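Local coordinates for uncharacterized protein (Bacteroides ovatus, PDB 4E6F) that is of unknown function but belongs to the DUF4468 family, whose domain has a TBP-like fold, at residues K8-Y13 against W151-V156; V18-G23 against W130-Y135; M36-I41 against C103-C108. All coordinates share one frame; numbering follows the deposited sequence. Where two conformers were deposited one is given.

Interactions 1 and 2 are neighbours, with centres about 14 Å apart. Arg152 joins them: its NE and NH2 serve the N-terminal loop, and its NH1 reaches Asp133 and the carbonyl of Ile131. Interaction 1 is partly buried and rich in charge, holding that loop to helix 149-169. Interaction 2 is more buried and has no direct hydrogen bond between its segments; small apolar groups and waters do the work. Interaction 3 lies on the opposite side of the chain's centre from interaction 1, about 32 Å away between centres. It joins helix 38-54 to a hairpin of the same sheet that interaction 2 reaches. One backbone hydrogen bond and a buried isoleucine join the parts there.

Interaction 1: K8-Y13 against W151-V156; sequences KDDTRY and WRRKTV. With NO3 (nitrate ion), chain C.
The N-terminal loop contains a 3-10 turn, residues 11-13, which packs on helix 149-169. The helix also lies on the antiparallel sheet, where Thr155 and Val156 touch Phe27. The tight part centres on the Tyr13 ring. CG of Arg153 sits over the middle of one ring face, 3.8 Å from the ring centroid, in a CH-pi contact. CG of Arg12 lies over the opposite face, nearer the rim. CB of Val156 meets the ring edge in plane at CD1. The hydroxyl bonds to Asp157, so the far end of the ring is fixed as well. Val156 CG1 also lies over the centre of the Arg12 guanidinium, whose charge pairs with Asp160.

Arg152 grips one backbone oxygen side-on. Its NE lies 2.8 Å from Tyr13 O, in the carbonyl plane. Its NH2 donates to the same Tyr13 O at 3.0 Å, from above that plane.

Arg153 carries the other bonds. Its chain is extended from CG to NE, and it grips Asp10 side-on. The bond from NE to Asp10 OD1 is 2.7 Å and nearly straight at 176°, though it comes from above the carboxylate plane. NH2 reaches the syn lone pair of Asp10 OD2 at 2.8 Å.

The loose side is the exposed, poorly ordered Lys8. Its CD lies over the rim of the Arg153 guanidinium, and its NZ is 3.6 Å from Arg153 NH1. This crowding of like charges is probably eased by Asp10 and by a nitrate bound to Lys154 NZ. A water accepts from Arg153 NH1 at 2.8 Å.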
loop_
_atom_site.group_PDB
_atom_site.type_symbol
_atom_site.label_atom_id
_atom_site.label_comp_id
_atom_site.label_asym_id
_atom_site.label_seq_id
_atom_site.Cartn_x
_atom_site.Cartn_y
_atom_site.Cartn_z
ATOM N N LYS A 8 18.489 -5.474 -13.655
ATOM C CA LYS A 8 17.578 -5.357 -12.509
ATOM C C LYS A 8 16.862 -6.678 -12.236
ATOM O O LYS A 8 16.330 -7.296 -13.168
ATOM C CB LYS A 8 16.529 -4.250 -12.732
ATOM C CG LYS A 8 17.039 -2.829 -12.555
ATOM C CD LYS A 8 15.898 -1.831 -12.719
ATOM C CE LYS A 8 16.369 -0.398 -12.682
ATOM N NZ LYS A 8 15.256 0.555 -12.941
ATOM N N ASP A 9 16.864 -7.115 -10.963
ATOM C CA ASP A 9 16.169 -8.323 -10.545
ATOM C C ASP A 9 14.733 -7.920 -10.193
ATOM O O ASP A 9 14.487 -7.321 -9.137
ATOM C CB ASP A 9 16.890 -9.003 -9.366
ATOM C CG ASP A 9 16.248 -10.299 -8.900
ATOM O OD1 ASP A 9 15.311 -10.781 -9.580
ATOM O OD2 ASP A 9 16.687 -10.837 -7.858
ATOM N N ASP A 10 13.801 -8.202 -11.113
ATOM C CA ASP A 10 12.392 -7.819 -10.958
ATOM C C ASP A 10 11.491 -8.987 -10.537
ATOM O O ASP A 10 10.266 -8.878 -10.627
ATOM C CB ASP A 10 11.894 -7.207 -12.279
ATOM C CG ASP A 10 12.332 -5.772 -12.480
ATOM O OD1 ASP A 10 12.582 -5.073 -11.462
ATOM O OD2 ASP A 10 12.387 -5.332 -13.639
ATOM N N THR A 11 12.086 -10.081 -10.019
ATOM C CA THR A 11 11.372 -11.273 -9.560
ATOM C C THR A 11 10.142 -10.913 -8.687
ATOM O O THR A 11 9.071 -11.481 -8.875
ATOM C CB THR A 11 12.356 -12.164 -8.759
ATOM O OG1 THR A 11 13.433 -12.556 -9.617
ATOM C CG2 THR A 11 11.695 -13.395 -8.158
ATOM N N ARG A 12 10.301 -9.962 -7.755
ATOM C CA ARG A 12 9.258 -9.552 -6.812
ATOM C C ARG A 12 7.999 -9.040 -7.521
ATOM O O ARG A 12 6.895 -9.215 -7.019
ATOM C CB ARG A 12 9.811 -8.407 -5.903
ATOM C CG ARG A 12 8.759 -7.603 -5.081
ATOM C CD ARG A 12 8.256 -8.487 -3.982
ATOM N NE ARG A 12 7.110 -7.967 -3.231
ATOM C CZ ARG A 12 5.851 -8.350 -3.411
ATOM N NH1 ARG A 12 5.524 -9.115 -4.445
ATOM N NH2 ARG A 12 4.906 -7.947 -2.574
ATOM N N TYR A 13 8.176 -8.405 -8.675
ATOM C CA TYR A 13 7.113 -7.645 -9.344
ATOM C C TYR A 13 6.318 -8.397 -10.424
ATOM O O TYR A 13 5.482 -7.788 -11.106
ATOM C CB TYR A 13 7.763 -6.393 -9.957
ATOM C CG TYR A 13 8.608 -5.639 -8.951
ATOM C CD1 TYR A 13 8.028 -5.007 -7.853
ATOM C CD2 TYR A 13 9.998 -5.589 -9.076
ATOM C CE1 TYR A 13 8.802 -4.325 -6.918
ATOM C CE2 TYR A 13 10.782 -4.903 -8.149
ATOM C CZ TYR A 13 10.186 -4.313 -7.045
ATOM O OH TYR A 13 10.976 -3.627 -6.145
ATOM N N TRP A 151 5.971 2.603 -12.239
ATOM C CA TRP A 151 4.686 2.621 -11.550
ATOM C C TRP A 151 4.462 1.341 -10.756
ATOM O O TRP A 151 4.096 1.397 -9.581
ATOM C CB TRP A 151 3.556 2.790 -12.575
ATOM C CG TRP A 151 3.670 4.074 -13.338
ATOM C CD1 TRP A 151 4.316 4.274 -14.522
ATOM C CD2 TRP A 151 3.199 5.353 -12.913
ATOM N NE1 TRP A 151 4.247 5.601 -14.881
ATOM C CE2 TRP A 151 3.567 6.288 -13.906
ATOM C CE3 TRP A 151 2.445 5.796 -11.817
ATOM C CZ2 TRP A 151 3.229 7.649 -13.815
ATOM C CZ3 TRP A 151 2.119 7.137 -11.715
ATOM C CH2 TRP A 151 2.520 8.054 -12.702
ATOM N N ARG A 152 4.677 0.192 -11.397
ATOM C CA ARG A 152 4.431 -1.088 -10.745
ATOM C C ARG A 152 5.473 -1.359 -9.638
ATOM O O ARG A 152 5.094 -1.745 -8.522
ATOM C CB ARG A 152 4.409 -2.203 -11.783
ATOM C CG ARG A 152 4.165 -3.583 -11.150
ATOM C CD ARG A 152 3.465 -4.504 -12.133
ATOM N NE ARG A 152 3.459 -5.909 -11.687
ATOM C CZ ARG A 152 2.454 -6.753 -11.892
ATOM N NH1 ARG A 152 1.308 -6.323 -12.403
ATOM N NH2 ARG A 152 2.564 -8.023 -11.527
ATOM N N ARG A 153 6.777 -1.150 -9.923
ATOM C CA ARG A 153 7.777 -1.363 -8.876
ATOM C C ARG A 153 7.525 -0.493 -7.647
ATOM O O ARG A 153 7.581 -0.993 -6.517
ATOM C CB ARG A 153 9.188 -1.016 -9.380
ATOM C CG ARG A 153 9.787 -2.014 -10.329
ATOM C CD ARG A 153 11.294 -1.788 -10.435
ATOM N NE ARG A 153 11.836 -2.436 -11.627
ATOM C CZ ARG A 153 12.053 -1.835 -12.799
ATOM N NH1 ARG A 153 11.833 -0.531 -12.940
ATOM N NH2 ARG A 153 12.527 -2.528 -13.825
ATOM N N LYS A 154 7.370 0.824 -7.857
ATOM C CA LYS A 154 7.279 1.731 -6.715
ATOM C C LYS A 154 5.977 1.534 -5.943
ATOM O O LYS A 154 5.989 1.724 -4.720
ATOM C CB LYS A 154 7.509 3.192 -7.137
ATOM C CG LYS A 154 8.934 3.434 -7.680
ATOM C CD LYS A 154 10.029 3.113 -6.682
ATOM C CE LYS A 154 11.395 3.582 -7.131
ATOM N NZ LYS A 154 12.135 2.541 -7.898
ATOM N N THR A 155 4.881 1.120 -6.613
ATOM C CA THR A 155 3.632 0.881 -5.868
ATOM C C THR A 155 3.754 -0.420 -5.051
ATOM O O THR A 155 3.349 -0.463 -3.884
ATOM C CB THR A 155 2.398 0.857 -6.779
ATOM O OG1 THR A 155 2.385 2.070 -7.544
ATOM C CG2 THR A 155 1.084 0.757 -5.965
ATOM N N VAL A 156 4.323 -1.474 -5.651
ATOM C CA VAL A 156 4.549 -2.732 -4.918
ATOM C C VAL A 156 5.488 -2.454 -3.717
ATOM O O VAL A 156 5.210 -2.939 -2.611
ATOM C CB VAL A 156 5.082 -3.869 -5.847
ATOM C CG1 VAL A 156 5.566 -5.088 -5.031
ATOM C CG2 VAL A 156 4.013 -4.297 -6.857
HETATM N N NO3 C . 11.757 2.728 -11.277
HETATM O O1 NO3 C . 12.023 2.652 -12.467
HETATM O O2 NO3 C . 11.612 1.759 -10.567
HETATM O O3 NO3 C . 11.601 3.940 -10.746
HETATM O O HOH W 1 12.790 0.831 -15.215
#

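Interaction 2: V18-G23 against W130-Y135; sequences VPEVDG and WITDKY
Val18 and Ile131 make the apolar part of this contact. In Val18, CG1 is anti to the backbone N (chi1 177°) and CG2 lies beside that N. Both methyls therefore face the carbonyl oxygen of Ile131, with CG2 the nearer at 3.4 Å from Ile131 O. That oxygen is satisfied by Arg152 NH1, whose side chain also packs on Val18. Ile131 holds CG1 in the crowded position between the backbone N and the carbonyl carbon (chi1 62°). This places its CG1 4.1 Å from Val18 CG1, with the two side chains crossing at about a right angle.

Thr132 also uses the crowded position, here for OG1 (chi1 52°). OG1 bonds back to Glu128 O; although Thr132 is at the N-cap, its side chain makes no capping bond. Its CG2, anti to the carbonyl carbon, is left to meet Glu20. The Glu20 chain runs extended beyond CG and brings its CD within 3.7 Å of Thr132 CG2, again crossing at about a right angle.

Water supplies the polar links. One water accepts from Asp133 N at 2.9 Å and lies 2.7 Å from Glu20 OE2, with Val18 O also beside it. A second runs from Lys134 N to the same carboxylate oxygen, donating to Glu20 OE2 at 2.8 Å. A third accepts from Val18 N and donates to Asp133 OD1. Asp133 itself forms salt bridges with Arg152 and Lys141. These would probably ease any repulsion from Glu20, and the amide N-H groups at the helix start would favour a charged Glu20.

The start of helix 133-136 is thus set beside the beta hairpin of strands 20-21 and 24-32, and waters bridge its first amides to Glu20.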
loop_
_atom_site.group_PDB
_atom_site.type_symbol
_atom_site.label_atom_id
_atom_site.label_comp_id
_atom_site.label_asym_id
_atom_site.label_seq_id
_atom_site.Cartn_x
_atom_site.Cartn_y
_atom_site.Cartn_z
ATOM N N VAL A 18 0.508 -7.739 -7.979
ATOM C CA VAL A 18 -0.544 -6.711 -7.947
ATOM C C VAL A 18 -1.901 -7.444 -7.896
ATOM O O VAL A 18 -2.473 -7.774 -8.944
ATOM C CB VAL A 18 -0.443 -5.735 -9.158
ATOM C CG1 VAL A 18 -1.593 -4.717 -9.145
ATOM C CG2 VAL A 18 0.910 -5.018 -9.177
ATOM N N PRO A 19 -2.402 -7.769 -6.692
ATOM C CA PRO A 19 -3.635 -8.548 -6.620
ATOM C C PRO A 19 -4.855 -7.741 -7.000
ATOM O O PRO A 19 -4.919 -6.526 -6.766
ATOM C CB PRO A 19 -3.712 -8.974 -5.138
ATOM C CG PRO A 19 -2.328 -8.725 -4.565
ATOM C CD PRO A 19 -1.842 -7.529 -5.350
ATOM N N GLU A 20 -5.834 -8.446 -7.571
ATOM C CA GLU A 20 -7.115 -7.863 -7.952
ATOM C C GLU A 20 -8.221 -8.594 -7.215
ATOM O O GLU A 20 -8.192 -9.830 -7.101
ATOM C CB GLU A 20 -7.334 -7.933 -9.461
ATOM C CG GLU A 20 -6.366 -7.047 -10.219
ATOM C CD GLU A 20 -6.433 -7.252 -11.717
ATOM O OE1 GLU A 20 -7.474 -6.895 -12.319
ATOM O OE2 GLU A 20 -5.452 -7.785 -12.287
ATOM N N VAL A 21 -9.170 -7.821 -6.680
ATOM C CA VAL A 21 -10.337 -8.336 -5.951
ATOM C C VAL A 21 -11.555 -7.637 -6.540
ATOM O O VAL A 21 -11.605 -6.406 -6.529
ATOM C CB VAL A 21 -10.246 -8.136 -4.413
ATOM C CG1 VAL A 21 -11.523 -8.653 -3.725
ATOM C CG2 VAL A 21 -9.011 -8.807 -3.834
ATOM N N ASP A 22 -12.507 -8.420 -7.094
ATOM C CA ASP A 22 -13.728 -7.897 -7.740
ATOM C C ASP A 22 -13.376 -6.787 -8.774
ATOM O O ASP A 22 -13.995 -5.716 -8.794
ATOM C CB ASP A 22 -14.739 -7.391 -6.676
ATOM C CG ASP A 22 -15.160 -8.444 -5.655
ATOM O OD1 ASP A 22 -15.422 -9.601 -6.063
ATOM O OD2 ASP A 22 -15.215 -8.114 -4.444
ATOM N N GLY A 23 -12.343 -7.048 -9.576
ATOM C CA GLY A 23 -11.851 -6.154 -10.626
ATOM C C GLY A 23 -11.080 -4.919 -10.188
ATOM O O GLY A 23 -10.785 -4.054 -11.017
ATOM N N TRP A 130 -3.513 0.680 -15.016
ATOM C CA TRP A 130 -2.140 1.101 -15.088
ATOM C C TRP A 130 -1.090 0.067 -14.604
ATOM O O TRP A 130 -0.126 -0.202 -15.322
ATOM C CB TRP A 130 -2.036 2.377 -14.255
ATOM C CG TRP A 130 -1.018 3.360 -14.736
ATOM C CD1 TRP A 130 -0.001 3.894 -14.007
ATOM C CD2 TRP A 130 -0.902 3.914 -16.060
ATOM N NE1 TRP A 130 0.726 4.770 -14.779
ATOM C CE2 TRP A 130 0.201 4.797 -16.047
ATOM C CE3 TRP A 130 -1.639 3.767 -17.254
ATOM C CZ2 TRP A 130 0.628 5.488 -17.197
ATOM C CZ3 TRP A 130 -1.221 4.455 -18.391
ATOM C CH2 TRP A 130 -0.101 5.305 -18.355
ATOM N N ILE A 131 -1.255 -0.492 -13.375
ATOM C CA ILE A 131 -0.228 -1.401 -12.812
ATOM C C ILE A 131 -0.648 -2.867 -12.747
ATOM O O ILE A 131 0.115 -3.689 -12.253
ATOM C CB ILE A 131 0.248 -0.920 -11.409
ATOM C CG1 ILE A 131 -0.903 -0.893 -10.358
ATOM C CG2 ILE A 131 0.925 0.448 -11.525
ATOM C CD1 ILE A 131 -0.396 -0.735 -8.922
ATOM N N THR A 132 -1.853 -3.190 -13.198
ATOM C CA THR A 132 -2.318 -4.576 -13.219
ATOM C C THR A 132 -1.533 -5.399 -14.244
ATOM O O THR A 132 -0.943 -4.826 -15.172
ATOM C CB THR A 132 -3.799 -4.633 -13.561
ATOM O OG1 THR A 132 -4.022 -3.885 -14.760
ATOM C CG2 THR A 132 -4.678 -4.115 -12.419
ATOM N N ASP A 133 -1.531 -6.729 -14.088
ATOM C CA ASP A 133 -0.806 -7.609 -15.031
ATOM C C ASP A 133 -1.164 -7.318 -16.486
ATOM O O ASP A 133 -0.282 -7.313 -17.350
ATOM C CB ASP A 133 -1.136 -9.088 -14.742
ATOM C CG ASP A 133 -0.596 -9.647 -13.443
ATOM O OD1 ASP A 133 0.025 -8.875 -12.664
ATOM O OD2 ASP A 133 -0.766 -10.866 -13.207
ATOM N N LYS A 134 -2.464 -7.092 -16.758
ATOM C CA LYS A 134 -2.992 -6.849 -18.103
ATOM C C LYS A 134 -2.210 -5.753 -18.826
ATOM O O LYS A 134 -1.937 -5.878 -20.026
ATOM C CB LYS A 134 -4.490 -6.473 -18.011
ATOM C CG LYS A 134 -5.201 -6.327 -19.352
ATOM C CD LYS A 134 -6.627 -5.831 -19.138
ATOM C CE LYS A 134 -7.284 -5.396 -20.424
ATOM N NZ LYS A 134 -8.670 -4.921 -20.187
ATOM N N TYR A 135 -1.855 -4.675 -18.108
ATOM C CA TYR A 135 -1.149 -3.550 -18.728
ATOM C C TYR A 135 0.347 -3.529 -18.471
ATOM O O TYR A 135 1.088 -3.059 -19.333
ATOM C CB TYR A 135 -1.741 -2.227 -18.213
ATOM C CG TYR A 135 -3.200 -2.089 -18.580
ATOM C CD1 TYR A 135 -3.584 -1.743 -19.874
ATOM C CD2 TYR A 135 -4.201 -2.362 -17.652
ATOM C CE1 TYR A 135 -4.927 -1.679 -20.237
ATOM C CE2 TYR A 135 -5.549 -2.300 -18.003
ATOM C CZ TYR A 135 -5.907 -1.943 -19.291
ATOM O OH TYR A 135 -7.231 -1.877 -19.645
HETATM O O HOH W 2 -2.862 -7.493 -11.671
HETATM O O HOH W 3 -0.399 -9.674 -10.056
HETATM O O HOH W 4 -4.749 -7.915 -15.007
#

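Interaction 3: M36-I41 against C103-C108; sequences MSQAQI and CKPGNC. With EDO (1,2-ethanediol), chain F.
A beta hairpin of the TBP-like domain, strands 90-104 and 107-119, meets the start of helix 38-54 here. Its type II turn runs from Lys104 to Asn107, with Gly106 at positive phi.

One backbone hydrogen bond joins the two parts. Gly106 N donates to Met36 O at 2.9 Å, nearly along the C=O axis but bent at the hydrogen (130°). Met36 is deposited as selenomethionine.

The helix start is held by a capping box. Ser37 N donates to a lone pair of Gln40 OE1 at 2.8 Å, and Gln40 N returns a bond to Ser37 OG at 3.2 Å.

Apolar contact rests on the buried Ile41. Its CD1 lies against the backbone of the turn, 3.3 Å from Lys104 O and close to the amide nitrogens of Gly106 and Asn107. Its CG2 packs 3.7 Å from Cys103 SG and also touches Cys108 CB.

Gln38 extends along the hairpin, with CG anti to the backbone N (chi1 180°). It lies beside Pro105, pointing the same way, and its CD is 3.4 Å from Cys103 O. NE2 makes a weak hydrogen bond to Ala69 O. An alanine here would remove the amide and CG, and with them the weak bond to Ala69 O, and would probably loosen the packing against Cys103 and the Pro105 ring.

On the exposed Gln40, NE2 donates to O1 of a bound 1,2-ethanediol at 3.0 Å.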
loop_
_atom_site.group_PDB
_atom_site.type_symbol
_atom_site.label_atom_id
_atom_site.label_comp_id
_atom_site.label_asym_id
_atom_site.label_seq_id
_atom_site.Cartn_x
_atom_site.Cartn_y
_atom_site.Cartn_z
HETATM N N MSE A 36 -3.244 -12.144 21.130
HETATM C CA MSE A 36 -4.006 -10.898 21.325
HETATM C C MSE A 36 -5.493 -10.999 21.048
HETATM O O MSE A 36 -5.918 -11.635 20.082
HETATM C CB MSE A 36 -3.426 -9.808 20.427
HETATM C CG MSE A 36 -1.991 -9.437 20.761
HETATM SE SE MSE A 36 -1.476 -7.822 19.731
HETATM C CE MSE A 36 0.499 -7.909 20.012
ATOM N N SER A 37 -6.297 -10.302 21.884
ATOM C CA SER A 37 -7.736 -10.272 21.672
ATOM C C SER A 37 -8.055 -9.297 20.559
ATOM O O SER A 37 -7.196 -8.485 20.185
ATOM C CB SER A 37 -8.444 -9.840 22.944
ATOM O OG SER A 37 -8.220 -8.454 23.115
ATOM N N GLN A 38 -9.293 -9.348 20.057
ATOM C CA GLN A 38 -9.706 -8.406 19.013
ATOM C C GLN A 38 -9.475 -6.942 19.471
ATOM O O GLN A 38 -8.962 -6.122 18.683
ATOM C CB GLN A 38 -11.171 -8.635 18.644
ATOM C CG GLN A 38 -11.653 -7.674 17.559
ATOM C CD GLN A 38 -13.007 -8.021 17.026
ATOM O OE1 GLN A 38 -13.285 -9.163 16.622
ATOM N NE2 GLN A 38 -13.861 -7.004 16.954
ATOM N N ALA A 39 -9.846 -6.615 20.730
ATOM C CA ALA A 39 -9.700 -5.259 21.276
ATOM C C ALA A 39 -8.236 -4.809 21.321
ATOM O O ALA A 39 -7.944 -3.686 20.937
ATOM C CB ALA A 39 -10.311 -5.184 22.677
ATOM N N GLN A 40 -7.304 -5.707 21.689
ATOM C CA GLN A 40 -5.881 -5.344 21.719
ATOM C C GLN A 40 -5.340 -5.034 20.296
ATOM O O GLN A 40 -4.541 -4.112 20.101
ATOM C CB GLN A 40 -5.068 -6.511 22.327
ATOM C CG GLN A 40 -5.472 -6.825 23.774
ATOM C CD GLN A 40 -4.634 -7.976 24.289
ATOM O OE1 GLN A 40 -4.909 -9.136 24.006
ATOM N NE2 GLN A 40 -3.579 -7.689 25.030
ATOM N N ILE A 41 -5.767 -5.824 19.322
ATOM C CA ILE A 41 -5.325 -5.643 17.922
ATOM C C ILE A 41 -5.890 -4.329 17.376
ATOM O O ILE A 41 -5.163 -3.534 16.747
ATOM C CB ILE A 41 -5.753 -6.861 17.078
ATOM C CG1 ILE A 41 -5.017 -8.144 17.575
ATOM C CG2 ILE A 41 -5.468 -6.624 15.565
ATOM C CD1 ILE A 41 -5.573 -9.440 16.985
ATOM N N CYS A 103 -9.843 -6.372 12.161
ATOM C CA CYS A 103 -9.310 -7.037 13.356
ATOM C C CYS A 103 -10.284 -8.089 13.839
ATOM O O CYS A 103 -11.481 -7.823 13.969
ATOM C CB CYS A 103 -9.024 -6.026 14.469
ATOM S SG CYS A 103 -8.085 -4.564 13.936
ATOM N N LYS A 104 -9.747 -9.258 14.195
ATOM C CA LYS A 104 -10.503 -10.379 14.747
ATOM C C LYS A 104 -9.686 -10.916 15.906
ATOM O O LYS A 104 -8.506 -10.575 15.993
ATOM C CB LYS A 104 -10.725 -11.466 13.674
ATOM C CG LYS A 104 -11.714 -11.081 12.571
ATOM C CD LYS A 104 -11.807 -12.180 11.518
ATOM C CE LYS A 104 -12.711 -11.806 10.364
ATOM N NZ LYS A 104 -12.569 -12.756 9.226
ATOM N N PRO A 105 -10.220 -11.770 16.793
ATOM C CA PRO A 105 -9.353 -12.315 17.844
ATOM C C PRO A 105 -8.171 -13.045 17.218
ATOM O O PRO A 105 -8.372 -13.929 16.388
ATOM C CB PRO A 105 -10.277 -13.281 18.603
ATOM C CG PRO A 105 -11.684 -12.762 18.312
ATOM C CD PRO A 105 -11.611 -12.266 16.909
ATOM N N GLY A 106 -6.958 -12.630 17.580
ATOM C CA GLY A 106 -5.727 -13.276 17.128
ATOM C C GLY A 106 -5.234 -12.959 15.724
ATOM O O GLY A 106 -4.188 -13.502 15.297
ATOM N N ASN A 107 -5.991 -12.140 14.954
ATOM C CA ASN A 107 -5.520 -11.872 13.593
ATOM C C ASN A 107 -5.924 -10.498 13.065
ATOM O O ASN A 107 -6.858 -9.873 13.578
ATOM C CB ASN A 107 -5.917 -12.982 12.629
ATOM C CG ASN A 107 -7.376 -13.176 12.440
ATOM O OD1 ASN A 107 -8.028 -12.410 11.723
ATOM N ND2 ASN A 107 -7.898 -14.257 13.016
ATOM N N CYS A 108 -5.196 -10.045 12.037
ATOM C CA CYS A 108 -5.427 -8.728 11.454
ATOM C C CYS A 108 -5.255 -8.820 9.962
ATOM O O CYS A 108 -4.276 -9.405 9.495
ATOM C CB CYS A 108 -4.439 -7.717 12.045
ATOM S SG CYS A 108 -4.759 -6.016 11.553
HETATM C C1 EDO F . -1.843 -10.963 24.903
HETATM O O1 EDO F . -1.475 -9.776 25.573
HETATM C C2 EDO F . -0.776 -12.081 25.090
HETATM O O2 EDO F . -0.582 -12.365 26.463
#